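Local coordinates for alanine dehydrogenase (Archaeoglobus fulgidus, PDB 1OMO), which catalyses the reversible NAD-dependent oxidative deamination of L-alanine to pyruvate and ammonium, and cannot use NADP in place of NAD, at residues 129-134 against 154-159. Sequence-based numbering, arbitrary orientation.
Sequences GFIGCG and KAYDVR. With NAD (nicotinamide-adenine-dinucleotide), chain D.
Phe130 and Gly132 zip strand 127-131 in parallel to strand 152-156: Phe130 N gives a hydrogen bond to Lys154 O, Phe130 O accepts from Tyr156 N, and Gly132 N reaches Tyr156 O at 2.8 Å. Beyond the strands a carboxylate takes over. With CG anti to its backbone N (chi1 -164°), Asp157 turns OD1 to Cys133 N, 2.7 Å away, on the anti side and 28° out of the carboxylate plane. The same OD1 accepts the ribose hydroxyl O3B of NAD, while OD2 takes O2B at 2.6 Å and closes an Asx turn with Arg159 N. An alanine at Asp157 would probably leave both adenosine ribose hydroxyls and Cys133 N without their acceptor and let the turn slacken. Arg159 NH2 adds a second bond to O2B. Among the apolar contacts, Cys133 SG lies 3.6 Å from Ala155 CB, a bare methyl suited to close packing where both touch Phe166, and Ile131 CG2 meets the Tyr156 ring edge at CD1. Gly134 suits its place because a side chain there would collide with NAD O5B; Gly132 has backbone angles that favour glycine. Glycine-rich turn and acidic residue just after the second strand bind NAD within a Rossmann-fold beta-alpha-beta unit.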
ATOM      1  N   GLY A 129      -3.775  27.637 -23.170  1.00 17.47           N
ATOM      2  CA  GLY A 129      -3.022  28.365 -22.166  1.00 15.42           C
ATOM      3  C   GLY A 129      -2.463  27.457 -21.064  1.00 16.17           C
ATOM      4  O   GLY A 129      -3.126  26.518 -20.599  1.00 16.01           O
ATOM      5  N   PHE A 130      -1.230  27.723 -20.655  1.00 15.44           N
ATOM      6  CA  PHE A 130      -0.587  26.961 -19.610  1.00 15.02           C
ATOM      7  C   PHE A 130      -0.129  27.841 -18.441  1.00 16.46           C
ATOM      8  O   PHE A 130       0.668  28.784 -18.604  1.00 17.37           O
ATOM      9  CB  PHE A 130       0.611  26.194 -20.170  1.00 16.52           C
ATOM     10  CG  PHE A 130       0.235  25.107 -21.144  1.00 18.76           C
ATOM     11  CD1 PHE A 130      -0.138  25.428 -22.453  1.00 18.61           C
ATOM     12  CD2 PHE A 130       0.252  23.766 -20.754  1.00 17.24           C
ATOM     13  CE1 PHE A 130      -0.491  24.425 -23.373  1.00 19.95           C
ATOM     14  CE2 PHE A 130      -0.099  22.740 -21.665  1.00 19.37           C
ATOM     15  CZ  PHE A 130      -0.469  23.074 -22.974  1.00 21.00           C
ATOM     16  N   ILE A 131      -0.673  27.562 -17.265  1.00 15.68           N
ATOM     17  CA  ILE A 131      -0.264  28.259 -16.058  1.00 14.97           C
ATOM     18  C   ILE A 131       0.642  27.226 -15.398  1.00 16.04           C
ATOM     19  O   ILE A 131       0.158  26.255 -14.826  1.00 14.77           O
ATOM     20  CB  ILE A 131      -1.443  28.549 -15.130  1.00 15.16           C
ATOM     21  CG1 ILE A 131      -2.517  29.338 -15.882  1.00 15.70           C
ATOM     22  CG2 ILE A 131      -0.966  29.321 -13.934  1.00 13.55           C
ATOM     23  CD1 ILE A 131      -1.994  30.621 -16.513  1.00 14.90           C
ATOM     24  N   GLY A 132       1.950  27.445 -15.492  1.00 15.93           N
ATOM     25  CA  GLY A 132       2.932  26.530 -14.950  1.00 16.46           C
ATOM     26  C   GLY A 132       3.570  25.851 -16.160  1.00 18.49           C
ATOM     27  O   GLY A 132       2.863  25.301 -17.006  1.00 19.21           O
ATOM     28  N   CYS A 133       4.890  25.893 -16.262  1.00 18.01           N
ATOM     29  CA  CYS A 133       5.560  25.304 -17.414  1.00 17.94           C
ATOM     30  C   CYS A 133       6.636  24.310 -17.003  1.00 19.33           C
ATOM     31  O   CYS A 133       7.704  24.262 -17.616  1.00 22.11           O
ATOM     32  CB  CYS A 133       6.162  26.401 -18.318  1.00 16.54           C
ATOM     33  SG  CYS A 133       4.934  27.588 -19.012  1.00 19.77           S
ATOM     34  N   GLY A 134       6.348  23.538 -15.949  1.00 18.87           N
ATOM     35  CA  GLY A 134       7.245  22.489 -15.482  1.00 17.17           C
ATOM     36  C   GLY A 134       6.951  21.166 -16.216  1.00 19.50           C
ATOM     37  O   GLY A 134       6.246  21.137 -17.235  1.00 19.52           O
ATOM     38  N   LYS A 154      -0.085  29.885 -25.150  1.00 21.32           N
ATOM     39  CA  LYS A 154       0.225  31.044 -24.321  1.00 20.43           C
ATOM     40  C   LYS A 154       0.798  30.486 -23.012  1.00 20.29           C
ATOM     41  O   LYS A 154       0.073  29.835 -22.254  1.00 21.40           O
ATOM     42  CB  LYS A 154      -1.049  31.834 -24.076  1.00 22.08           C
ATOM     43  CG  LYS A 154      -1.683  32.310 -25.394  1.00 23.75           C
ATOM     44  CD  LYS A 154      -3.095  32.828 -25.187  1.00 23.31           C
ATOM     45  CE  LYS A 154      -3.216  34.303 -25.402  1.00 23.69           C
ATOM     46  NZ  LYS A 154      -4.636  34.671 -25.160  1.00 24.05           N
ATOM     47  N   ALA A 155       2.080  30.735 -22.739  1.00 16.76           N
ATOM     48  CA  ALA A 155       2.716  30.162 -21.553  1.00 17.75           C
ATOM     49  C   ALA A 155       3.178  31.079 -20.421  1.00 16.00           C
ATOM     50  O   ALA A 155       3.920  32.029 -20.637  1.00 19.18           O
ATOM     51  CB  ALA A 155       3.893  29.300 -22.005  1.00 17.00           C
ATOM     52  N   TYR A 156       2.774  30.760 -19.209  1.00 16.22           N
ATOM     53  CA  TYR A 156       3.170  31.545 -18.053  1.00 18.30           C
ATOM     54  C   TYR A 156       3.750  30.730 -16.914  1.00 20.32           C
ATOM     55  O   TYR A 156       3.155  29.739 -16.482  1.00 21.88           O
ATOM     56  CB  TYR A 156       1.990  32.314 -17.465  1.00 18.36           C
ATOM     57  CG  TYR A 156       2.321  32.918 -16.096  1.00 20.34           C
ATOM     58  CD1 TYR A 156       1.930  32.282 -14.906  1.00 19.11           C
ATOM     59  CD2 TYR A 156       3.066  34.112 -15.996  1.00 17.80           C
ATOM     60  CE1 TYR A 156       2.268  32.818 -13.648  1.00 19.98           C
ATOM     61  CE2 TYR A 156       3.416  34.648 -14.746  1.00 20.99           C
ATOM     62  CZ  TYR A 156       3.014  33.998 -13.579  1.00 22.73           C
ATOM     63  OH  TYR A 156       3.387  34.517 -12.355  1.00 26.01           O
ATOM     64  N   ASP A 157       4.887  31.160 -16.391  1.00 20.52           N
ATOM     65  CA  ASP A 157       5.474  30.474 -15.238  1.00 21.84           C
ATOM     66  C   ASP A 157       6.094  31.592 -14.416  1.00 21.85           C
ATOM     67  O   ASP A 157       6.485  32.596 -15.000  1.00 22.10           O
ATOM     68  CB  ASP A 157       6.549  29.472 -15.703  1.00 21.83           C
ATOM     69  CG  ASP A 157       6.936  28.432 -14.612  1.00 23.59           C
ATOM     70  OD1 ASP A 157       6.818  27.202 -14.870  1.00 23.94           O
ATOM     71  OD2 ASP A 157       7.359  28.836 -13.507  1.00 19.10           O
ATOM     72  N   VAL A 158       6.146  31.466 -13.084  1.00 22.56           N
ATOM     73  CA  VAL A 158       6.787  32.513 -12.276  1.00 23.17           C
ATOM     74  C   VAL A 158       8.265  32.500 -12.609  1.00 23.42           C
ATOM     75  O   VAL A 158       8.985  33.460 -12.343  1.00 24.55           O
ATOM     76  CB  VAL A 158       6.687  32.301 -10.736  1.00 24.00           C
ATOM     77  CG1 VAL A 158       5.310  32.674 -10.239  1.00 25.96           C
ATOM     78  CG2 VAL A 158       7.070  30.850 -10.357  1.00 23.43           C
ATOM     79  N   ARG A 159       8.731  31.388 -13.152  1.00 22.43           N
ATOM     80  CA  ARG A 159      10.123  31.291 -13.557  1.00 23.03           C
ATOM     81  C   ARG A 159      10.109  31.485 -15.070  1.00 23.60           C
ATOM     82  O   ARG A 159       9.752  30.570 -15.824  1.00 22.29           O
ATOM     83  CB  ARG A 159      10.710  29.925 -13.214  1.00 24.11           C
ATOM     84  CG  ARG A 159      11.057  29.709 -11.745  1.00 25.46           C
ATOM     85  CD  ARG A 159      11.763  28.373 -11.617  1.00 28.50           C
ATOM     86  NE  ARG A 159      12.247  28.095 -10.276  1.00 31.39           N
ATOM     87  CZ  ARG A 159      11.471  27.816  -9.228  1.00 34.68           C
ATOM     88  NH1 ARG A 159      12.029  27.571  -8.043  1.00 36.29           N
ATOM     89  NH2 ARG A 159      10.144  27.775  -9.350  1.00 34.05           N
TER
HETATM   90  PA  NAD D 400       7.576  21.185 -11.459  1.00 42.62           P
HETATM   91  O1A NAD D 400       8.147  21.753 -10.212  1.00 41.84           O
HETATM   92  O2A NAD D 400       8.531  20.694 -12.555  1.00 43.02           O
HETATM   93  O5B NAD D 400       6.441  22.074 -12.267  1.00 39.47           O
HETATM   94  C5B NAD D 400       5.679  23.172 -11.610  1.00 35.24           C
HETATM   95  C4B NAD D 400       6.015  24.472 -12.387  1.00 32.55           C
HETATM   96  O4B NAD D 400       5.170  25.495 -11.697  1.00 28.95           O
HETATM   97  C3B NAD D 400       7.493  25.069 -12.224  1.00 31.27           C
HETATM   98  O3B NAD D 400       8.121  25.292 -13.549  1.00 28.82           O
HETATM   99  C2B NAD D 400       7.332  26.370 -11.400  1.00 28.97           C
HETATM  100  O2B NAD D 400       8.258  27.385 -11.542  1.00 27.63           O
HETATM  101  C1B NAD D 400       5.851  26.728 -11.734  1.00 29.36           C
HETATM  102  N9A NAD D 400       5.192  27.483 -10.709  1.00 28.41           N
HETATM  103  C8A NAD D 400       5.231  27.405  -9.331  1.00 30.16           C
HETATM  104  N7A NAD D 400       4.451  28.281  -8.734  1.00 31.29           N
HETATM  105  C5A NAD D 400       3.849  28.994  -9.677  1.00 26.49           C
HETATM  106  C6A NAD D 400       2.876  30.085  -9.612  1.00 26.41           C
HETATM  107  N6A NAD D 400       2.450  30.565  -8.472  1.00 24.99           N
HETATM  108  N1A NAD D 400       2.466  30.569 -10.842  1.00 24.17           N
HETATM  109  C2A NAD D 400       2.904  30.095 -12.033  1.00 27.02           C
HETATM  110  N3A NAD D 400       3.847  29.049 -12.143  1.00 25.01           N
HETATM  111  C4A NAD D 400       4.276  28.519 -10.936  1.00 27.03           C
HETATM  112  O3  NAD D 400       6.444  19.974 -11.301  1.00 35.43           O
HETATM  113  PN  NAD D 400       5.570  18.988 -12.373  1.00 38.15           P
HETATM  114  O1N NAD D 400       5.785  19.528 -13.762  1.00 40.39           O
HETATM  115  O2N NAD D 400       5.828  17.537 -12.017  1.00 37.75           O
HETATM  116  O5D NAD D 400       4.030  19.439 -11.858  1.00 39.15           O
HETATM  117  C5D NAD D 400       4.011  19.481 -10.286  1.00 41.45           C
HETATM  118  C4D NAD D 400       2.635  19.674  -9.739  1.00 44.01           C
HETATM  119  O4D NAD D 400       1.754  18.561 -10.323  1.00 45.94           O
HETATM  120  C3D NAD D 400       2.498  19.501  -8.193  1.00 43.52           C
HETATM  121  O3D NAD D 400       1.361  20.210  -7.665  1.00 42.92           O
HETATM  122  C2D NAD D 400       2.360  17.979  -8.101  1.00 42.97           C
HETATM  123  O2D NAD D 400       2.121  17.494  -6.820  1.00 41.14           O
HETATM  124  C1D NAD D 400       1.237  17.721  -9.214  1.00 44.29           C
HETATM  125  N1N NAD D 400       1.126  16.383  -9.893  1.00 44.63           N
HETATM  126  C2N NAD D 400      -0.245  15.874  -9.890  1.00 44.12           C
HETATM  127  C3N NAD D 400      -0.429  14.696 -10.700  1.00 44.92           C
HETATM  128  C7N NAD D 400      -1.971  14.124 -10.679  1.00 45.93           C
HETATM  129  O7N NAD D 400      -2.155  12.901 -10.939  1.00 46.39           O
HETATM  130  N7N NAD D 400      -2.982  15.007 -10.398  1.00 46.40           N
HETATM  131  C4N NAD D 400       0.557  14.035 -11.471  1.00 43.63           C
HETATM  132  C5N NAD D 400       1.870  14.655 -11.383  1.00 43.73           C
HETATM  133  C6N NAD D 400       2.141  15.800 -10.617  1.00 44.10           C